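Local coordinates for protein ecdysteroid-phosphate phosphatase (Bombyx mori, PDB 3C7T) that removes the phosphate from ecdysteroid phosphates such as ecdysone 22-phosphate, releasing the active hormone, and also acts as a protein tyrosine phosphatase, at residues A[52-57]-A[89-94]; A[130-135]-A[153-158]; A[95-100]-A[110-115]; A[42-47]-A[57-62]. All coordinates share one frame; numbering follows the deposited sequence.

Contact 1: residues A[52-57]-A[89-94]; sequences GGYVKD and PALRCV. With WO4 (tungstate(VI)ion), chain E.
At the wall of the anion pocket of this histidine phosphatase domain, occupied here by tungstate, Asp57, just past the end of helix 50-56, meets Leu91 in the first turn of helix 91-104. The carboxylate reaches across because its CG lies anti to the backbone N (chi1 -175°). OD1 then accepts the amide of Leu91, N to OD1 2.9 Å, in a nearly straight bond (169°) on the syn side of the carboxylate. Ala90 holds the N-cap position but has no side-chain acceptor, and Asp57 supplies one from another part of the chain. The Leu91 side chain crosses the carboxylate at about a right angle, and its CD2 touches the rim of the Tyr54 ring, 3.7 Å from CE1; the phenol OH is bonded to Ala45 O.

A water donates to Asp57 OD1, at 2.8 Å, and accepts from both N and NH1 of Arg92. With NH1 held on that side, Arg92 turns its other edge to the tungstate: NE lies 2.7 Å and NH2 2.8 Å from the same oxygen, O4. His192, Ala193, Lys224, Arg15 and Arg11 also bind the anion. Through this water Asp57 acts as a second-shell residue to Arg92 in the basic anion pocket typical of the histidine phosphatase superfamily, where His12 becomes phosphorylated.

Contact 2: residues A[130-135]-A[153-158]; sequences IDFMTP and VEMDAS
Phe132 and Met155 meet at about a right angle, the methionine directing its terminal methyl at the rim of the ring and not at a face. CE lies 4.0 Å from CE2, close to the ring plane, so this is a methyl-to-edge contact, with the methyl and not the sulfur doing the touching. Both side chains leave their backbones toward the opposite segment. Met155 runs outward through an extended chi2 and then bends at its last torsion (chi3 61°), which swings CE round to the phenylalanine.

The second meeting point is Ile130 against Ala157, where the backbones come closest, 6.5 Å from CA to CA. CG1 of Ile130 stands anti to its own carbonyl carbon (chi1 -70°), and the extended branch carries CD1 to 3.9 Å from O of Ala157, with CA of that residue slightly farther off. Here a methyl rests against a backbone peptide, and no hydrogen bond joins the two segments.

Neighbouring residues fill in the surroundings. Phe132 makes an edge-to-face pair with Phe119 and packs on Pro89, while Lys122 touches both Ile130 and Met155 and gives its NZ to the carbonyl oxygens of Asp156 and Ser158. The Phe132 side chain is about 7 Å from that of His192, an inferred active-site residue. The arrangement is loop-to-loop apolar packing at the surface: two irregular segments flanking helix 135-140, in the long excursion between strand 112-114 and helix 162-179 of the histidine phosphatase domain, meet beside the active-site region.

Contact 3: residues A[95-100]-A[110-115]; sequences ETAQGF and VKIKVE
Ile112 lays its side chain over Ala97, pressing both branches against the single methyl of the alanine. This is the helix-on-strand packing of a beta-alpha-beta unit, in which strand 84-87 leads through helix 91-104 to strand 112-114, parallel to strand 84-87. Ala97 and Ile112 mark the closest approach of the backbones, 6.8 Å between CA atoms, and the small alanine lets the helix come that near. CB of Ala97 lies 3.8 Å from CD1 of Ile112 and 3.9 Å from CG2, so it sits between the two arms of the isoleucine. Ala97 also touches Ile190 of strand 187-191, and Leu101, one turn on in the helix, packs on Ile112.

Gln98 crosses Ile112 at about a right angle. Its chain kinks at chi2 (60°), which brings the amide back past the isoleucine tip instead of letting it run straight on. The polar end is held by other partners: OE1 accepts the backbone N of Asn144, and NE2 bonds to Asp102 OD1, fixing which way round the amide lies. CD1 of Ile112 rests beside the Gln98 side chain, 3.6 Å from OE1 and 4.1 Å from CB.

Contact 4: residues A[42-47]-A[57-62]; sequences LKLAHR and DTPLTR
The segments 42-47 and 57-62 run almost antiparallel, their end-to-end directions 162° apart, but too widely spaced for strand pairing: CA of Leu44 is 8.5 Å from CA of Pro59. Both are irregular and flank helix 50-56, the second running up to the start of helix 62-77, and side chains bridge the gap.

At one end Arg47 reaches Asp57. Its CG sits between the backbone N and the carbonyl carbon (chi1 63°), and a bend at chi3 turns the guanidinium so that NH1 and NH2 of Arg47 both grip OD2 of Asp57, at 3.2 and 3.0 Å. The salt bridge is therefore end-on to a single atom. The guanidinium and carboxylate planes stand nearly perpendicular (89°), and NH2 approaches OD2 on its anti lone pair. Arg47 also pairs with Asp131 and makes a cation-pi contact with Tyr54.

In the middle, CD2 of Leu44 meets the ring of Pro59, 4.0 Å from CG, the two side chains crossing at about a right angle. At the far end the folded chain of Arg62 brings NH1 beside the branch of Leu42, 3.7 Å from CG. The same nitrogen forms a salt bridge with Glu73 of the second subunit, so this end lies in the dimer interface.

Shared between buried Asp57 and the more exposed Asp131, the Arg47 charge would probably favour the ionised form of Asp57 in particular.

How the contacts relate
Following the chain, contact 4 comes first: 42-47 and 57-62 close the short loop carrying helix 50-56. Contact 1 crosses it, since 52-57 starts inside that loop and joins 89-94 beyond it; the two share Asp57. Contact 3 follows in series, closing the turn from helix 91-104 to strand 112-114, and uses the same helix as contact 1. Contact 2 closes last, across the excursion holding helix 135-140. Cross-links bind the set: Val153 N of contact 2 probably bonds to Glu115 OE2 of contact 3, Glu95 of contact 3 probably bonds to Leu60 N of contact 4, Pro89 packs on Val114, and Met133 on Arg47. Together they tie the sheet, the pocket helix and the surrounding loops.

Contact 1: residues A[52-57]-A[89-94]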
loop_
_atom_site.group_PDB
_atom_site.type_symbol
_atom_site.label_atom_id
_atom_site.label_comp_id
_atom_site.label_asym_id
_atom_site.label_seq_id
_atom_site.Cartn_x
_atom_site.Cartn_y
_atom_site.Cartn_z
ATOM N N GLY A 52 4.052 11.411 -23.526
ATOM C CA GLY A 52 3.713 12.797 -23.225
ATOM C C GLY A 52 2.357 12.884 -22.537
ATOM O O GLY A 52 2.154 13.707 -21.641
ATOM N N GLY A 53 1.433 12.013 -22.941
ATOM C CA GLY A 53 0.114 11.967 -22.336
ATOM C C GLY A 53 0.199 11.578 -20.862
ATOM O O GLY A 53 -0.538 12.117 -20.020
ATOM N N TYR A 54 1.102 10.647 -20.559
ATOM C CA TYR A 54 1.307 10.195 -19.165
ATOM C C TYR A 54 1.996 11.236 -18.295
ATOM O O TYR A 54 1.775 11.258 -17.079
ATOM C CB TYR A 54 2.041 8.851 -19.086
ATOM C CG TYR A 54 1.146 7.674 -19.432
ATOM C CD1 TYR A 54 0.049 7.349 -18.616
ATOM C CD2 TYR A 54 1.384 6.884 -20.570
ATOM C CE1 TYR A 54 -0.784 6.282 -18.918
ATOM C CE2 TYR A 54 0.545 5.789 -20.877
ATOM C CZ TYR A 54 -0.532 5.504 -20.044
ATOM O OH TYR A 54 -1.374 4.452 -20.303
ATOM N N VAL A 55 2.843 12.070 -18.896
ATOM C CA VAL A 55 3.384 13.242 -18.169
ATOM C C VAL A 55 2.227 14.147 -17.714
ATOM O O VAL A 55 2.157 14.555 -16.555
ATOM C CB VAL A 55 4.397 14.043 -19.022
ATOM C CG1 VAL A 55 4.835 15.295 -18.302
ATOM C CG2 VAL A 55 5.597 13.199 -19.350
ATOM N N LYS A 56 1.310 14.437 -18.627
ATOM C CA LYS A 56 0.167 15.328 -18.355
ATOM C C LYS A 56 -0.948 14.711 -17.513
ATOM O O LYS A 56 -1.753 15.436 -16.899
ATOM C CB LYS A 56 -0.435 15.804 -19.681
ATOM C CG LYS A 56 0.496 16.690 -20.498
ATOM C CD LYS A 56 0.015 16.867 -21.921
ATOM C CE LYS A 56 0.825 17.956 -22.584
ATOM N NZ LYS A 56 1.185 17.624 -23.996
ATOM N N ASP A 57 -1.018 13.385 -17.501
ATOM C CA ASP A 57 -2.188 12.681 -16.967
ATOM C C ASP A 57 -1.690 11.435 -16.240
ATOM O O ASP A 57 -1.757 10.322 -16.759
ATOM C CB ASP A 57 -3.172 12.359 -18.123
ATOM C CG ASP A 57 -4.501 11.723 -17.645
ATOM O OD1 ASP A 57 -4.986 12.056 -16.516
ATOM O OD2 ASP A 57 -5.054 10.901 -18.426
ATOM N N PRO A 89 -12.621 12.581 -15.572
ATOM C CA PRO A 89 -11.934 11.915 -16.679
ATOM C C PRO A 89 -10.402 11.781 -16.514
ATOM O O PRO A 89 -9.763 11.138 -17.360
ATOM C CB PRO A 89 -12.305 12.792 -17.893
ATOM C CG PRO A 89 -12.529 14.136 -17.309
ATOM C CD PRO A 89 -13.103 13.925 -15.943
ATOM N N ALA A 90 -9.828 12.365 -15.450
ATOM C CA ALA A 90 -8.400 12.194 -15.125
ATOM C C ALA A 90 -8.111 10.718 -14.918
ATOM O O ALA A 90 -8.881 10.016 -14.221
ATOM C CB ALA A 90 -8.025 12.987 -13.860
ATOM N N LEU A 91 -6.984 10.245 -15.466
ATOM C CA LEU A 91 -6.668 8.819 -15.384
ATOM C C LEU A 91 -6.611 8.328 -13.951
ATOM O O LEU A 91 -7.062 7.204 -13.672
ATOM C CB LEU A 91 -5.347 8.479 -16.068
ATOM C CG LEU A 91 -4.913 7.025 -15.920
ATOM C CD1 LEU A 91 -5.946 6.055 -16.560
ATOM C CD2 LEU A 91 -3.460 6.821 -16.452
ATOM N N ARG A 92 -6.067 9.141 -13.053
ATOM C CA ARG A 92 -5.992 8.752 -11.624
ATOM C C ARG A 92 -7.372 8.485 -11.006
ATOM O O ARG A 92 -7.526 7.623 -10.127
ATOM C CB ARG A 92 -5.224 9.814 -10.828
ATOM C CG ARG A 92 -5.853 11.204 -10.895
ATOM C CD ARG A 92 -4.943 12.220 -10.225
ATOM N NE ARG A 92 -5.332 13.629 -10.320
ATOM C CZ ARG A 92 -5.062 14.445 -11.352
ATOM N NH1 ARG A 92 -4.468 13.994 -12.469
ATOM N NH2 ARG A 92 -5.433 15.722 -11.284
ATOM N N CYS A 93 -8.371 9.220 -11.472
ATOM C CA CYS A 93 -9.734 9.078 -10.946
ATOM C C CYS A 93 -10.416 7.827 -11.505
ATOM O O CYS A 93 -11.074 7.068 -10.769
ATOM C CB CYS A 93 -10.561 10.338 -11.216
ATOM S SG CYS A 93 -9.763 11.852 -10.618
ATOM N N VAL A 94 -10.278 7.609 -12.809
ATOM C CA VAL A 94 -10.821 6.381 -13.412
ATOM C C VAL A 94 -10.146 5.125 -12.819
ATOM O O VAL A 94 -10.811 4.121 -12.520
ATOM C CB VAL A 94 -10.712 6.388 -14.948
ATOM C CG1 VAL A 94 -11.424 5.152 -15.512
ATOM C CG2 VAL A 94 -11.363 7.671 -15.517
HETATM W W WO4 E . -5.846 15.865 -6.838
HETATM O O1 WO4 E . -7.165 15.726 -5.431
HETATM O O2 WO4 E . -5.677 17.845 -6.874
HETATM O O3 WO4 E . -3.962 15.324 -6.523
HETATM O O4 WO4 E . -6.445 15.473 -8.667
HETATM O O HOH W 1 -4.298 11.368 -13.839
HETATM O O HOH W 2 -7.344 9.953 -18.846
#

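Contact 2: residues A[130-135]-A[153-158]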
loop_
_atom_site.group_PDB
_atom_site.type_symbol
_atom_site.label_atom_id
_atom_site.label_comp_id
_atom_site.label_asym_id
_atom_site.label_seq_id
_atom_site.Cartn_x
_atom_site.Cartn_y
_atom_site.Cartn_z
ATOM N N ILE A 130 -3.613 19.292 -20.849
ATOM C CA ILE A 130 -4.804 18.451 -20.680
ATOM C C ILE A 130 -4.829 17.346 -21.739
ATOM O O ILE A 130 -4.794 17.612 -22.938
ATOM C CB ILE A 130 -6.131 19.278 -20.672
ATOM C CG1 ILE A 130 -6.228 20.117 -19.387
ATOM C CG2 ILE A 130 -7.341 18.359 -20.788
ATOM C CD1 ILE A 130 -7.287 21.227 -19.408
ATOM N N ASP A 131 -4.867 16.095 -21.282
ATOM C CA ASP A 131 -4.784 14.953 -22.172
ATOM C C ASP A 131 -5.531 13.822 -21.472
ATOM O O ASP A 131 -5.054 13.294 -20.457
ATOM C CB ASP A 131 -3.302 14.593 -22.428
ATOM C CG ASP A 131 -3.122 13.531 -23.519
ATOM O OD1 ASP A 131 -3.815 12.485 -23.476
ATOM O OD2 ASP A 131 -2.273 13.746 -24.418
ATOM N N PHE A 132 -6.726 13.496 -21.972
ATOM C CA PHE A 132 -7.548 12.427 -21.388
ATOM C C PHE A 132 -7.529 11.180 -22.256
ATOM O O PHE A 132 -7.517 11.281 -23.499
ATOM C CB PHE A 132 -9.004 12.881 -21.181
ATOM C CG PHE A 132 -9.151 14.020 -20.215
ATOM C CD1 PHE A 132 -8.524 13.984 -18.971
ATOM C CD2 PHE A 132 -9.917 15.125 -20.537
ATOM C CE1 PHE A 132 -8.655 15.042 -18.079
ATOM C CE2 PHE A 132 -10.056 16.198 -19.637
ATOM C CZ PHE A 132 -9.423 16.147 -18.413
ATOM N N MET A 133 -7.538 10.011 -21.615
ATOM C CA MET A 133 -7.700 8.770 -22.377
ATOM C C MET A 133 -9.166 8.605 -22.715
ATOM O O MET A 133 -10.037 8.937 -21.911
ATOM C CB MET A 133 -7.164 7.551 -21.619
ATOM C CG MET A 133 -5.628 7.497 -21.536
ATOM S SD MET A 133 -4.958 6.211 -20.433
ATOM C CE MET A 133 -5.319 4.716 -21.359
ATOM N N THR A 134 -9.445 8.113 -23.923
ATOM C CA THR A 134 -10.816 7.931 -24.362
ATOM C C THR A 134 -11.416 6.740 -23.629
ATOM O O THR A 134 -10.671 5.861 -23.206
ATOM C CB THR A 134 -10.864 7.659 -25.885
ATOM O OG1 THR A 134 -10.108 6.473 -26.176
ATOM C CG2 THR A 134 -10.261 8.823 -26.653
ATOM N N PRO A 135 -12.757 6.715 -23.451
ATOM C CA PRO A 135 -13.442 5.496 -22.980
ATOM C C PRO A 135 -12.967 4.211 -23.685
ATOM O O PRO A 135 -12.736 3.210 -23.018
ATOM C CB PRO A 135 -14.911 5.794 -23.264
ATOM C CG PRO A 135 -14.998 7.298 -23.091
ATOM C CD PRO A 135 -13.703 7.835 -23.624
ATOM N N VAL A 153 -21.846 17.052 -18.732
ATOM C CA VAL A 153 -21.046 18.224 -19.049
ATOM C C VAL A 153 -20.040 17.879 -20.130
ATOM O O VAL A 153 -19.300 16.899 -20.035
ATOM C CB VAL A 153 -20.313 18.803 -17.802
ATOM C CG1 VAL A 153 -19.315 19.864 -18.210
ATOM C CG2 VAL A 153 -21.314 19.376 -16.796
ATOM N N GLU A 154 -20.067 18.697 -21.174
ATOM C CA GLU A 154 -19.068 18.717 -22.212
ATOM C C GLU A 154 -18.070 19.764 -21.748
ATOM O O GLU A 154 -18.463 20.866 -21.348
ATOM C CB GLU A 154 -19.739 19.154 -23.522
ATOM C CG GLU A 154 -18.793 19.611 -24.632
ATOM C CD GLU A 154 -18.441 18.490 -25.592
ATOM O OE1 GLU A 154 -19.319 18.095 -26.401
ATOM O OE2 GLU A 154 -17.283 18.007 -25.530
ATOM N N MET A 155 -16.782 19.445 -21.790
ATOM C CA MET A 155 -15.800 20.400 -21.298
ATOM C C MET A 155 -14.599 20.570 -22.236
ATOM O O MET A 155 -14.108 19.605 -22.824
ATOM C CB MET A 155 -15.363 20.001 -19.889
ATOM C CG MET A 155 -14.587 21.050 -19.146
ATOM S SD MET A 155 -13.645 20.219 -17.871
ATOM C CE MET A 155 -12.605 19.135 -18.859
ATOM N N ASP A 156 -14.137 21.808 -22.369
ATOM C CA ASP A 156 -13.029 22.096 -23.266
ATOM C C ASP A 156 -11.682 22.254 -22.536
ATOM O O ASP A 156 -11.591 22.061 -21.317
ATOM C CB ASP A 156 -13.361 23.301 -24.159
ATOM C CG ASP A 156 -13.054 24.631 -23.503
ATOM O OD1 ASP A 156 -13.241 24.768 -22.271
ATOM O OD2 ASP A 156 -12.624 25.548 -24.241
ATOM N N ALA A 157 -10.649 22.598 -23.303
ATOM C CA ALA A 157 -9.267 22.669 -22.819
ATOM C C ALA A 157 -8.902 24.036 -22.221
ATOM O O ALA A 157 -7.742 24.267 -21.839
ATOM C CB ALA A 157 -8.296 22.312 -23.961
ATOM N N SER A 158 -9.893 24.924 -22.120
ATOM C CA SER A 158 -9.647 26.309 -21.750
ATOM C C SER A 158 -9.826 26.551 -20.257
ATOM O O SER A 158 -10.650 25.900 -19.616
ATOM C CB SER A 158 -10.594 27.221 -22.531
ATOM O OG SER A 158 -9.875 28.191 -23.270
#

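Contact 3: residues A[95-100]-A[110-115]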
loop_
_atom_site.group_PDB
_atom_site.type_symbol
_atom_site.label_atom_id
_atom_site.label_comp_id
_atom_site.label_asym_id
_atom_site.label_seq_id
_atom_site.Cartn_x
_atom_site.Cartn_y
_atom_site.Cartn_z
ATOM N N GLU A 95 -8.838 5.181 -12.602
ATOM C CA GLU A 95 -8.182 4.046 -11.961
ATOM C C GLU A 95 -8.615 3.874 -10.520
ATOM O O GLU A 95 -8.756 2.745 -10.072
ATOM C CB GLU A 95 -6.664 4.151 -12.057
ATOM C CG GLU A 95 -6.129 4.052 -13.492
ATOM C CD GLU A 95 -4.591 4.048 -13.529
ATOM O OE1 GLU A 95 -3.966 4.863 -12.813
ATOM O OE2 GLU A 95 -4.003 3.245 -14.284
ATOM N N THR A 96 -8.869 4.971 -9.806
ATOM C CA THR A 96 -9.372 4.846 -8.440
ATOM C C THR A 96 -10.739 4.151 -8.473
ATOM O O THR A 96 -11.044 3.289 -7.636
ATOM C CB THR A 96 -9.432 6.192 -7.749
ATOM O OG1 THR A 96 -8.111 6.752 -7.763
ATOM C CG2 THR A 96 -9.936 6.044 -6.256
ATOM N N ALA A 97 -11.546 4.527 -9.455
ATOM C CA ALA A 97 -12.886 3.942 -9.594
ATOM C C ALA A 97 -12.783 2.435 -9.803
ATOM O O ALA A 97 -13.547 1.664 -9.193
ATOM C CB ALA A 97 -13.633 4.626 -10.760
ATOM N N GLN A 98 -11.859 2.006 -10.667
ATOM C CA GLN A 98 -11.686 0.577 -10.883
ATOM C C GLN A 98 -11.177 -0.142 -9.630
ATOM O O GLN A 98 -11.704 -1.191 -9.285
ATOM C CB GLN A 98 -10.769 0.281 -12.072
ATOM C CG GLN A 98 -10.740 -1.212 -12.451
ATOM C CD GLN A 98 -12.110 -1.722 -12.837
ATOM O OE1 GLN A 98 -12.792 -1.118 -13.668
ATOM N NE2 GLN A 98 -12.533 -2.832 -12.227
ATOM N N GLY A 99 -10.159 0.410 -8.952
ATOM C CA GLY A 99 -9.683 -0.193 -7.695
ATOM C C GLY A 99 -10.813 -0.293 -6.682
ATOM O O GLY A 99 -11.001 -1.331 -6.038
ATOM N N PHE A 100 -11.621 0.760 -6.587
ATOM C CA PHE A 100 -12.748 0.760 -5.661
ATOM C C PHE A 100 -13.700 -0.416 -5.989
ATOM O O PHE A 100 -14.092 -1.215 -5.114
ATOM C CB PHE A 100 -13.479 2.113 -5.744
ATOM C CG PHE A 100 -14.758 2.149 -4.976
ATOM C CD1 PHE A 100 -14.748 2.322 -3.591
ATOM C CD2 PHE A 100 -15.990 2.047 -5.637
ATOM C CE1 PHE A 100 -15.927 2.348 -2.870
ATOM C CE2 PHE A 100 -17.177 2.087 -4.917
ATOM C CZ PHE A 100 -17.137 2.240 -3.529
ATOM N N VAL A 110 -21.738 -3.067 -13.212
ATOM C CA VAL A 110 -21.528 -1.760 -12.569
ATOM C C VAL A 110 -20.342 -1.078 -13.237
ATOM O O VAL A 110 -19.189 -1.432 -12.990
ATOM C CB VAL A 110 -21.323 -1.865 -11.035
ATOM C CG1 VAL A 110 -21.146 -0.468 -10.414
ATOM C CG2 VAL A 110 -22.496 -2.612 -10.377
ATOM N N LYS A 111 -20.658 -0.108 -14.094
ATOM C CA LYS A 111 -19.693 0.487 -15.001
ATOM C C LYS A 111 -19.266 1.857 -14.515
ATOM O O LYS A 111 -20.031 2.558 -13.840
ATOM C CB LYS A 111 -20.314 0.644 -16.396
ATOM C CG LYS A 111 -20.793 -0.644 -17.054
ATOM C CD LYS A 111 -19.642 -1.412 -17.674
ATOM C CE LYS A 111 -20.150 -2.539 -18.534
ATOM N NZ LYS A 111 -19.080 -3.562 -18.717
ATOM N N ILE A 112 -18.045 2.239 -14.872
ATOM C CA ILE A 112 -17.540 3.567 -14.551
ATOM C C ILE A 112 -18.009 4.573 -15.601
ATOM O O ILE A 112 -17.686 4.439 -16.792
ATOM C CB ILE A 112 -16.001 3.590 -14.492
ATOM C CG1 ILE A 112 -15.490 2.580 -13.458
ATOM C CG2 ILE A 112 -15.497 5.007 -14.133
ATOM C CD1 ILE A 112 -14.051 2.221 -13.634
ATOM N N LYS A 113 -18.765 5.571 -15.149
ATOM C CA LYS A 113 -19.278 6.620 -16.016
ATOM C C LYS A 113 -18.347 7.824 -15.945
ATOM O O LYS A 113 -18.297 8.510 -14.921
ATOM C CB LYS A 113 -20.688 7.017 -15.574
ATOM C CG LYS A 113 -21.717 5.867 -15.653
ATOM C CD LYS A 113 -23.112 6.330 -15.257
ATOM C CE LYS A 113 -23.890 5.236 -14.519
ATOM N NZ LYS A 113 -23.793 3.904 -15.191
ATOM N N VAL A 114 -17.626 8.082 -17.034
ATOM C CA VAL A 114 -16.608 9.134 -17.058
ATOM C C VAL A 114 -17.326 10.451 -17.329
ATOM O O VAL A 114 -17.948 10.640 -18.390
ATOM C CB VAL A 114 -15.497 8.827 -18.097
ATOM C CG1 VAL A 114 -14.582 10.043 -18.329
ATOM C CG2 VAL A 114 -14.684 7.613 -17.652
ATOM N N GLU A 115 -17.261 11.334 -16.339
ATOM C CA GLU A 115 -18.032 12.565 -16.314
ATOM C C GLU A 115 -17.090 13.766 -16.233
ATOM O O GLU A 115 -16.515 14.037 -15.176
ATOM C CB GLU A 115 -18.961 12.548 -15.102
ATOM C CG GLU A 115 -19.802 13.805 -14.963
ATOM C CD GLU A 115 -20.460 14.193 -16.283
ATOM O OE1 GLU A 115 -21.292 13.397 -16.792
ATOM O OE2 GLU A 115 -20.129 15.278 -16.804
#

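Contact 4: residues A[42-47]-A[57-62]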
loop_
_atom_site.group_PDB
_atom_site.type_symbol
_atom_site.label_atom_id
_atom_site.label_comp_id
_atom_site.label_asym_id
_atom_site.label_seq_id
_atom_site.Cartn_x
_atom_site.Cartn_y
_atom_site.Cartn_z
ATOM N N LEU A 42 2.776 -1.897 -13.496
ATOM C CA LEU A 42 3.423 -3.040 -14.149
ATOM C C LEU A 42 3.655 -2.775 -15.648
ATOM O O LEU A 42 4.691 -3.159 -16.214
ATOM C CB LEU A 42 2.561 -4.287 -13.973
ATOM C CG LEU A 42 2.494 -4.878 -12.559
ATOM C CD1 LEU A 42 1.448 -5.987 -12.493
ATOM C CD2 LEU A 42 3.860 -5.394 -12.173
ATOM N N LYS A 43 2.686 -2.114 -16.264
ATOM C CA LYS A 43 2.747 -1.755 -17.679
ATOM C C LYS A 43 1.859 -0.540 -17.853
ATOM O O LYS A 43 1.013 -0.259 -17.008
ATOM C CB LYS A 43 2.232 -2.910 -18.557
ATOM C CG LYS A 43 0.727 -3.157 -18.455
ATOM C CD LYS A 43 0.277 -4.309 -19.362
ATOM C CE LYS A 43 0.122 -3.841 -20.810
ATOM N NZ LYS A 43 -0.234 -4.962 -21.749
ATOM N N LEU A 44 2.059 0.174 -18.949
ATOM C CA LEU A 44 1.217 1.319 -19.275
ATOM C C LEU A 44 0.456 1.008 -20.548
ATOM O O LEU A 44 1.059 0.634 -21.550
ATOM C CB LEU A 44 2.068 2.575 -19.464
ATOM C CG LEU A 44 2.832 3.039 -18.212
ATOM C CD1 LEU A 44 3.741 4.207 -18.546
ATOM C CD2 LEU A 44 1.884 3.410 -17.103
ATOM N N ALA A 45 -0.860 1.157 -20.505
ATOM C CA ALA A 45 -1.699 0.928 -21.671
ATOM C C ALA A 45 -1.402 1.944 -22.744
ATOM O O ALA A 45 -1.023 3.083 -22.450
ATOM C CB ALA A 45 -3.173 1.018 -21.289
ATOM N N HIS A 46 -1.591 1.543 -23.998
ATOM C CA HIS A 46 -1.442 2.478 -25.087
ATOM C C HIS A 46 -2.443 3.639 -24.938
ATOM O O HIS A 46 -3.604 3.450 -24.548
ATOM C CB HIS A 46 -1.650 1.764 -26.426
ATOM C CG HIS A 46 -1.791 2.703 -27.580
ATOM N ND1 HIS A 46 -0.723 3.404 -28.105
ATOM C CD2 HIS A 46 -2.879 3.075 -28.299
ATOM C CE1 HIS A 46 -1.146 4.159 -29.104
ATOM N NE2 HIS A 46 -2.449 3.975 -29.247
ATOM N N ARG A 47 -1.981 4.843 -25.250
ATOM C CA ARG A 47 -2.880 5.993 -25.353
ATOM C C ARG A 47 -2.393 6.856 -26.499
ATOM O O ARG A 47 -1.203 6.845 -26.824
ATOM C CB ARG A 47 -2.919 6.784 -24.047
ATOM C CG ARG A 47 -1.584 7.402 -23.634
ATOM C CD ARG A 47 -1.699 8.054 -22.256
ATOM N NE ARG A 47 -2.579 9.224 -22.234
ATOM C CZ ARG A 47 -3.032 9.786 -21.116
ATOM N NH1 ARG A 47 -2.718 9.254 -19.941
ATOM N NH2 ARG A 47 -3.823 10.854 -21.166
ATOM N N ASP A 57 -1.018 13.385 -17.501
ATOM C CA ASP A 57 -2.188 12.681 -16.967
ATOM C C ASP A 57 -1.690 11.435 -16.240
ATOM O O ASP A 57 -1.757 10.322 -16.759
ATOM C CB ASP A 57 -3.172 12.359 -18.123
ATOM C CG ASP A 57 -4.501 11.723 -17.645
ATOM O OD1 ASP A 57 -4.986 12.056 -16.516
ATOM O OD2 ASP A 57 -5.054 10.901 -18.426
ATOM N N THR A 58 -1.173 11.657 -15.028
ATOM C CA THR A 58 -0.489 10.609 -14.239
ATOM C C THR A 58 -1.335 9.362 -13.911
ATOM O O THR A 58 -2.536 9.475 -13.653
ATOM C CB THR A 58 0.049 11.221 -12.930
ATOM O OG1 THR A 58 0.945 10.294 -12.300
ATOM C CG2 THR A 58 -1.111 11.596 -11.998
ATOM N N PRO A 59 -0.723 8.162 -13.946
ATOM C CA PRO A 59 -1.363 6.953 -13.391
ATOM C C PRO A 59 -1.360 7.019 -11.861
ATOM O O PRO A 59 -0.621 7.823 -11.275
ATOM C CB PRO A 59 -0.400 5.838 -13.800
ATOM C CG PRO A 59 0.464 6.404 -14.879
ATOM C CD PRO A 59 0.582 7.863 -14.559
ATOM N N LEU A 60 -2.147 6.152 -11.221
ATOM C CA LEU A 60 -1.917 5.841 -9.797
ATOM C C LEU A 60 -0.688 4.966 -9.645
ATOM O O LEU A 60 -0.370 4.190 -10.535
ATOM C CB LEU A 60 -3.088 5.046 -9.223
ATOM C CG LEU A 60 -4.495 5.630 -9.188
ATOM C CD1 LEU A 60 -5.424 4.587 -8.573
ATOM C CD2 LEU A 60 -4.497 6.946 -8.366
ATOM N N THR A 61 -0.052 5.052 -8.477
ATOM C CA THR A 61 0.979 4.098 -8.057
ATOM C C THR A 61 0.266 2.782 -7.717
ATOM O O THR A 61 -0.980 2.747 -7.638
ATOM C CB THR A 61 1.679 4.587 -6.786
ATOM O OG1 THR A 61 0.704 4.788 -5.767
ATOM C CG2 THR A 61 2.408 5.924 -7.088
ATOM N N ARG A 62 1.047 1.722 -7.505
ATOM C CA ARG A 62 0.502 0.453 -6.969
ATOM C C ARG A 62 -0.233 0.708 -5.661
ATOM O O ARG A 62 -1.335 0.182 -5.454
ATOM C CB ARG A 62 1.598 -0.617 -6.808
ATOM C CG ARG A 62 2.230 -1.135 -8.134
ATOM C CD ARG A 62 1.230 -1.844 -9.047
ATOM N NE ARG A 62 0.618 -3.015 -8.404
ATOM C CZ ARG A 62 1.139 -4.240 -8.382
ATOM N NH1 ARG A 62 2.313 -4.477 -8.932
ATOM N NH2 ARG A 62 0.487 -5.232 -7.761
#